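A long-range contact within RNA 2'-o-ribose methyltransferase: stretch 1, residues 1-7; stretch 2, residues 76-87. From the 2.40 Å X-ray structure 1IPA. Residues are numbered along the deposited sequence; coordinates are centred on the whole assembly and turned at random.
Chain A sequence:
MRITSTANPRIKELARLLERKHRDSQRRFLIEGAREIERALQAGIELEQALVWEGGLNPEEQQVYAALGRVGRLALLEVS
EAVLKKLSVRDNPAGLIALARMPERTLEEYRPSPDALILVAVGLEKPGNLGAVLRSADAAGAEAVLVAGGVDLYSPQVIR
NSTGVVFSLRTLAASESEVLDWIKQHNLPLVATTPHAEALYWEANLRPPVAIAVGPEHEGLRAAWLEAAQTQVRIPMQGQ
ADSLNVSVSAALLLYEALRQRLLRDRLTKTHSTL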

ATOM      1  N   MET A   1     -26.244  19.054 -11.624  1.00 65.35           N
ATOM      2  CA  MET A   1     -27.340  18.360 -10.889  1.00 64.17           C
ATOM      3  C   MET A   1     -27.055  16.866 -10.827  1.00 62.16           C
ATOM      4  O   MET A   1     -26.311  16.396  -9.961  1.00 61.26           O
ATOM      5  CB  MET A   1     -28.678  18.603 -11.595  1.00 66.23           C
ATOM      6  CG  MET A   1     -29.881  17.976 -10.908  1.00 67.74           C
ATOM      7  SD  MET A   1     -31.415  18.298 -11.803  1.00 70.00           S
ATOM      8  CE  MET A   1     -31.815  19.945 -11.185  1.00 66.72           C
ATOM      9  N   ARG A   2     -27.654  16.131 -11.755  1.00 59.15           N
ATOM     10  CA  ARG A   2     -27.490  14.690 -11.837  1.00 56.76           C
ATOM     11  C   ARG A   2     -26.742  14.401 -13.135  1.00 55.51           C
ATOM     12  O   ARG A   2     -27.278  14.598 -14.228  1.00 54.97           O
ATOM     13  CB  ARG A   2     -28.863  14.017 -11.841  1.00 56.91           C
ATOM     14  CG  ARG A   2     -28.835  12.518 -11.620  1.00 58.20           C
ATOM     15  CD  ARG A   2     -30.235  11.903 -11.668  1.00 59.76           C
ATOM     16  NE  ARG A   2     -31.148  12.489 -10.687  1.00 60.57           N
ATOM     17  CZ  ARG A   2     -32.189  13.258 -10.999  1.00 59.99           C
ATOM     18  NH1 ARG A   2     -32.459  13.541 -12.268  1.00 57.27           N
ATOM     19  NH2 ARG A   2     -32.961  13.746 -10.035  1.00 59.76           N
ATOM     20  N   ILE A   3     -25.498  13.951 -13.008  1.00 53.42           N
ATOM     21  CA  ILE A   3     -24.663  13.657 -14.166  1.00 51.41           C
ATOM     22  C   ILE A   3     -24.655  12.163 -14.450  1.00 50.30           C
ATOM     23  O   ILE A   3     -24.153  11.370 -13.657  1.00 50.38           O
ATOM     24  CB  ILE A   3     -23.220  14.158 -13.938  1.00 50.80           C
ATOM     25  CG1 ILE A   3     -23.247  15.649 -13.590  1.00 50.60           C
ATOM     26  CG2 ILE A   3     -22.388  13.946 -15.189  1.00 50.06           C
ATOM     27  CD1 ILE A   3     -21.888  16.248 -13.323  1.00 50.62           C
ATOM     28  N   THR A   4     -25.207  11.790 -15.600  1.00 49.41           N
ATOM     29  CA  THR A   4     -25.308  10.390 -15.994  1.00 49.00           C
ATOM     30  C   THR A   4     -24.478  10.047 -17.219  1.00 48.46           C
ATOM     31  O   THR A   4     -24.285   8.873 -17.535  1.00 49.80           O
ATOM     32  CB  THR A   4     -26.764  10.021 -16.318  1.00 49.27           C
ATOM     33  OG1 THR A   4     -27.130  10.608 -17.575  1.00 47.74           O
ATOM     34  CG2 THR A   4     -27.701  10.549 -15.233  1.00 47.74           C
ATOM     35  N   SER A   5     -24.000  11.070 -17.917  1.00 47.40           N
ATOM     36  CA  SER A   5     -23.212  10.858 -19.121  1.00 45.85           C
ATOM     37  C   SER A   5     -21.717  10.865 -18.847  1.00 44.96           C
ATOM     38  O   SER A   5     -21.195  11.780 -18.213  1.00 42.92           O
ATOM     39  CB  SER A   5     -23.544  11.932 -20.157  1.00 46.73           C
ATOM     40  OG  SER A   5     -22.730  11.791 -21.309  1.00 48.93           O
ATOM     41  N   THR A   6     -21.035   9.839 -19.340  1.00 45.10           N
ATOM     42  CA  THR A   6     -19.596   9.725 -19.156  1.00 44.79           C
ATOM     43  C   THR A   6     -18.881  10.753 -20.034  1.00 44.54           C
ATOM     44  O   THR A   6     -17.691  11.015 -19.861  1.00 43.46           O
ATOM     45  CB  THR A   6     -19.104   8.299 -19.509  1.00 45.33           C
ATOM     46  OG1 THR A   6     -19.361   8.026 -20.890  1.00 46.81           O
ATOM     47  CG2 THR A   6     -19.832   7.259 -18.661  1.00 46.12           C
ATOM     48  N   ALA A   7     -19.628  11.341 -20.968  1.00 43.50           N
ATOM     49  CA  ALA A   7     -19.089  12.340 -21.882  1.00 41.58           C
ATOM     50  C   ALA A   7     -19.104  13.721 -21.241  1.00 41.24           C
ATOM     51  O   ALA A   7     -18.478  14.653 -21.746  1.00 41.01           O
ATOM     52  CB  ALA A   7     -19.900  12.358 -23.174  1.00 42.70           C
ATOM     53  N   LEU A  76     -20.864  18.448  -4.217  1.00 55.58           N
ATOM     54  CA  LEU A  76     -21.327  17.076  -4.377  1.00 55.08           C
ATOM     55  C   LEU A  76     -21.921  16.893  -5.769  1.00 53.70           C
ATOM     56  O   LEU A  76     -22.399  17.850  -6.378  1.00 53.90           O
ATOM     57  CB  LEU A  76     -22.374  16.754  -3.312  1.00 57.10           C
ATOM     58  CG  LEU A  76     -21.943  17.126  -1.886  1.00 60.45           C
ATOM     59  CD1 LEU A  76     -23.119  17.000  -0.926  1.00 60.77           C
ATOM     60  CD2 LEU A  76     -20.783  16.238  -1.453  1.00 61.32           C
ATOM     61  N   LEU A  77     -21.873  15.666  -6.272  1.00 51.52           N
ATOM     62  CA  LEU A  77     -22.408  15.344  -7.588  1.00 49.76           C
ATOM     63  C   LEU A  77     -23.237  14.067  -7.537  1.00 48.08           C
ATOM     64  O   LEU A  77     -22.726  12.999  -7.204  1.00 47.27           O
ATOM     65  CB  LEU A  77     -21.280  15.135  -8.607  1.00 51.39           C
ATOM     66  CG  LEU A  77     -20.562  16.285  -9.321  1.00 54.17           C
ATOM     67  CD1 LEU A  77     -21.579  17.115 -10.090  1.00 54.66           C
ATOM     68  CD2 LEU A  77     -19.805  17.143  -8.317  1.00 55.09           C
ATOM     69  N   GLU A  78     -24.520  14.177  -7.852  1.00 45.63           N
ATOM     70  CA  GLU A  78     -25.369  13.002  -7.883  1.00 43.75           C
ATOM     71  C   GLU A  78     -24.989  12.418  -9.236  1.00 41.37           C
ATOM     72  O   GLU A  78     -25.148  13.069 -10.268  1.00 39.45           O
ATOM     73  CB  GLU A  78     -26.839  13.408  -7.834  1.00 46.74           C
ATOM     74  CG  GLU A  78     -27.804  12.261  -7.613  1.00 49.29           C
ATOM     75  CD  GLU A  78     -29.170  12.747  -7.165  1.00 52.01           C
ATOM     76  OE1 GLU A  78     -29.778  13.571  -7.889  1.00 52.75           O
ATOM     77  OE2 GLU A  78     -29.630  12.307  -6.087  1.00 51.83           O
ATOM     78  N   VAL A  79     -24.483  11.192  -9.226  1.00 38.08           N
ATOM     79  CA  VAL A  79     -24.005  10.559 -10.443  1.00 36.77           C
ATOM     80  C   VAL A  79     -24.627   9.201 -10.775  1.00 36.58           C
ATOM     81  O   VAL A  79     -25.191   8.537  -9.908  1.00 36.45           O
ATOM     82  CB  VAL A  79     -22.465  10.433 -10.342  1.00 36.33           C
ATOM     83  CG1 VAL A  79     -21.944   9.385 -11.282  1.00 38.30           C
ATOM     84  CG2 VAL A  79     -21.827  11.780 -10.637  1.00 35.60           C
ATOM     85  N   SER A  80     -24.511   8.798 -12.039  1.00 36.09           N
ATOM     86  CA  SER A  80     -25.044   7.523 -12.503  1.00 36.77           C
ATOM     87  C   SER A  80     -24.009   6.410 -12.352  1.00 39.02           C
ATOM     88  O   SER A  80     -22.817   6.669 -12.145  1.00 39.55           O
ATOM     89  CB  SER A  80     -25.471   7.623 -13.971  1.00 36.53           C
ATOM     90  OG  SER A  80     -24.359   7.544 -14.848  1.00 39.56           O
ATOM     91  N   GLU A  81     -24.473   5.170 -12.465  1.00 38.35           N
ATOM     92  CA  GLU A  81     -23.610   4.005 -12.333  1.00 38.49           C
ATOM     93  C   GLU A  81     -22.547   3.954 -13.428  1.00 38.13           C
ATOM     94  O   GLU A  81     -21.385   3.638 -13.166  1.00 37.75           O
ATOM     95  CB  GLU A  81     -24.457   2.728 -12.369  1.00 40.21           C
ATOM     96  CG  GLU A  81     -23.667   1.447 -12.169  1.00 44.19           C
ATOM     97  CD  GLU A  81     -24.544   0.208 -12.186  1.00 46.86           C
ATOM     98  OE1 GLU A  81     -24.015  -0.894 -11.936  1.00 48.03           O
ATOM     99  OE2 GLU A  81     -25.758   0.336 -12.454  1.00 47.77           O
ATOM    100  N   ALA A  82     -22.944   4.267 -14.655  1.00 36.71           N
ATOM    101  CA  ALA A  82     -22.010   4.250 -15.769  1.00 36.11           C
ATOM    102  C   ALA A  82     -20.859   5.231 -15.541  1.00 35.13           C
ATOM    103  O   ALA A  82     -19.740   4.990 -15.980  1.00 37.19           O
ATOM    104  CB  ALA A  82     -22.739   4.580 -17.060  1.00 35.78           C
ATOM    105  N   VAL A  83     -21.142   6.334 -14.857  1.00 33.02           N
ATOM    106  CA  VAL A  83     -20.128   7.338 -14.567  1.00 31.96           C
ATOM    107  C   VAL A  83     -19.190   6.877 -13.454  1.00 31.42           C
ATOM    108  O   VAL A  83     -17.976   7.021 -13.571  1.00 30.58           O
ATOM    109  CB  VAL A  83     -20.772   8.678 -14.173  1.00 31.82           C
ATOM    110  CG1 VAL A  83     -19.734   9.602 -13.559  1.00 32.48           C
ATOM    111  CG2 VAL A  83     -21.379   9.329 -15.401  1.00 31.87           C
ATOM    112  N   LEU A  84     -19.744   6.325 -12.377  1.00 30.40           N
ATOM    113  CA  LEU A  84     -18.909   5.828 -11.281  1.00 31.07           C
ATOM    114  C   LEU A  84     -18.002   4.713 -11.795  1.00 31.56           C
ATOM    115  O   LEU A  84     -16.843   4.606 -11.404  1.00 32.08           O
ATOM    116  CB  LEU A  84     -19.772   5.289 -10.138  1.00 27.69           C
ATOM    117  CG  LEU A  84     -20.565   6.323  -9.337  1.00 26.21           C
ATOM    118  CD1 LEU A  84     -21.511   5.610  -8.391  1.00 23.47           C
ATOM    119  CD2 LEU A  84     -19.610   7.241  -8.585  1.00 24.06           C
ATOM    120  N   LYS A  85     -18.549   3.891 -12.680  1.00 33.97           N
ATOM    121  CA  LYS A  85     -17.823   2.775 -13.266  1.00 34.69           C
ATOM    122  C   LYS A  85     -16.676   3.298 -14.100  1.00 34.43           C
ATOM    123  O   LYS A  85     -15.621   2.671 -14.181  1.00 35.65           O
ATOM    124  CB  LYS A  85     -18.781   1.933 -14.121  1.00 36.88           C
ATOM    125  CG  LYS A  85     -18.134   0.849 -14.963  1.00 39.60           C
ATOM    126  CD  LYS A  85     -19.143  -0.275 -15.276  1.00 45.57           C
ATOM    127  CE  LYS A  85     -20.406   0.210 -16.015  1.00 45.93           C
ATOM    128  NZ  LYS A  85     -20.152   0.611 -17.435  1.00 45.83           N
ATOM    129  N   LYS A  86     -16.882   4.460 -14.709  1.00 34.50           N
ATOM    130  CA  LYS A  86     -15.857   5.086 -15.536  1.00 35.70           C
ATOM    131  C   LYS A  86     -14.681   5.536 -14.674  1.00 34.86           C
ATOM    132  O   LYS A  86     -13.534   5.495 -15.113  1.00 34.87           O
ATOM    133  CB  LYS A  86     -16.438   6.296 -16.275  1.00 38.55           C
ATOM    134  CG  LYS A  86     -15.510   6.903 -17.320  1.00 39.91           C
ATOM    135  CD  LYS A  86     -15.262   5.937 -18.471  1.00 43.06           C
ATOM    136  CE  LYS A  86     -14.670   6.663 -19.678  1.00 47.34           C
ATOM    137  NZ  LYS A  86     -14.576   5.805 -20.904  1.00 48.50           N
ATOM    138  N   LEU A  87     -14.981   5.976 -13.451  1.00 33.84           N
ATOM    139  CA  LEU A  87     -13.966   6.434 -12.512  1.00 32.23           C
ATOM    140  C   LEU A  87     -13.489   5.300 -11.599  1.00 33.37           C
ATOM    141  O   LEU A  87     -12.539   5.468 -10.838  1.00 31.10           O
ATOM    142  CB  LEU A  87     -14.518   7.563 -11.635  1.00 29.84           C
ATOM    143  CG  LEU A  87     -14.789   8.982 -12.164  1.00 30.78           C
ATOM    144  CD1 LEU A  87     -13.911   9.290 -13.378  1.00 29.42           C
ATOM    145  CD2 LEU A  87     -16.237   9.123 -12.511  1.00 30.70           C
TER

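A single serine, S80, works on both sides of this junction: it closes a short parallel strand pairing and caps the helix that follows. S80 N donates to I3 O at 3.1 Å, the last backbone hydrogen bond of the pairing, made just past the end of the second strand, while the side chain, in the p rotamer, places S80 OG 3.0 Å from T4 O, to which it donates a hydrogen bond. S80 OG also accepts a weak capping bond from V83 N at 3.4 Å. One hydroxyl thus ties the incoming N-terminal segment at T4 to the first turn of a helix, at V83, 79 residues further along the sequence.

The pairing illustrates how little backbone a parallel bridge needs. I3 N reaches E78 O at 2.9 Å and I3 O receives S80 N, so one residue supplies both hydrogen bonds to residues flanking its partner V79. Two CA-H...O contacts, R2 CA to E78 O and V79 CA to I3 O, each 3.3 Å, reinforce the same carbonyls.

Alternation then sorts the side chains by chemistry. R2 and E78 share one face of the sheet, exposed to partly exposed, where R2 NE and E78 OE1 form a salt bridge at 3.3 Å; its hydrogen bond is weak, with an angle of 133° at the hydrogen. I3 and V79 occupy the other face and are buried. I3 CD1 meets L77 CD1 at 3.4 Å, a tight apolar contact, whereas I3 CB and V79 CG2 lie 4.3 Å apart.

Beyond the strand, packing replaces pairing. V83 directs its CB toward the first stretch, and V83 CG2 lies 3.6 Å from T4 O and 3.7 Å from S5 O. T6, whose CA-to-CB bond also points toward the second stretch, places T6 CG2 3.5 Å from A82 O and 4.3 Å from K86 CB, extending the contact along the helix without a further hydrogen bond.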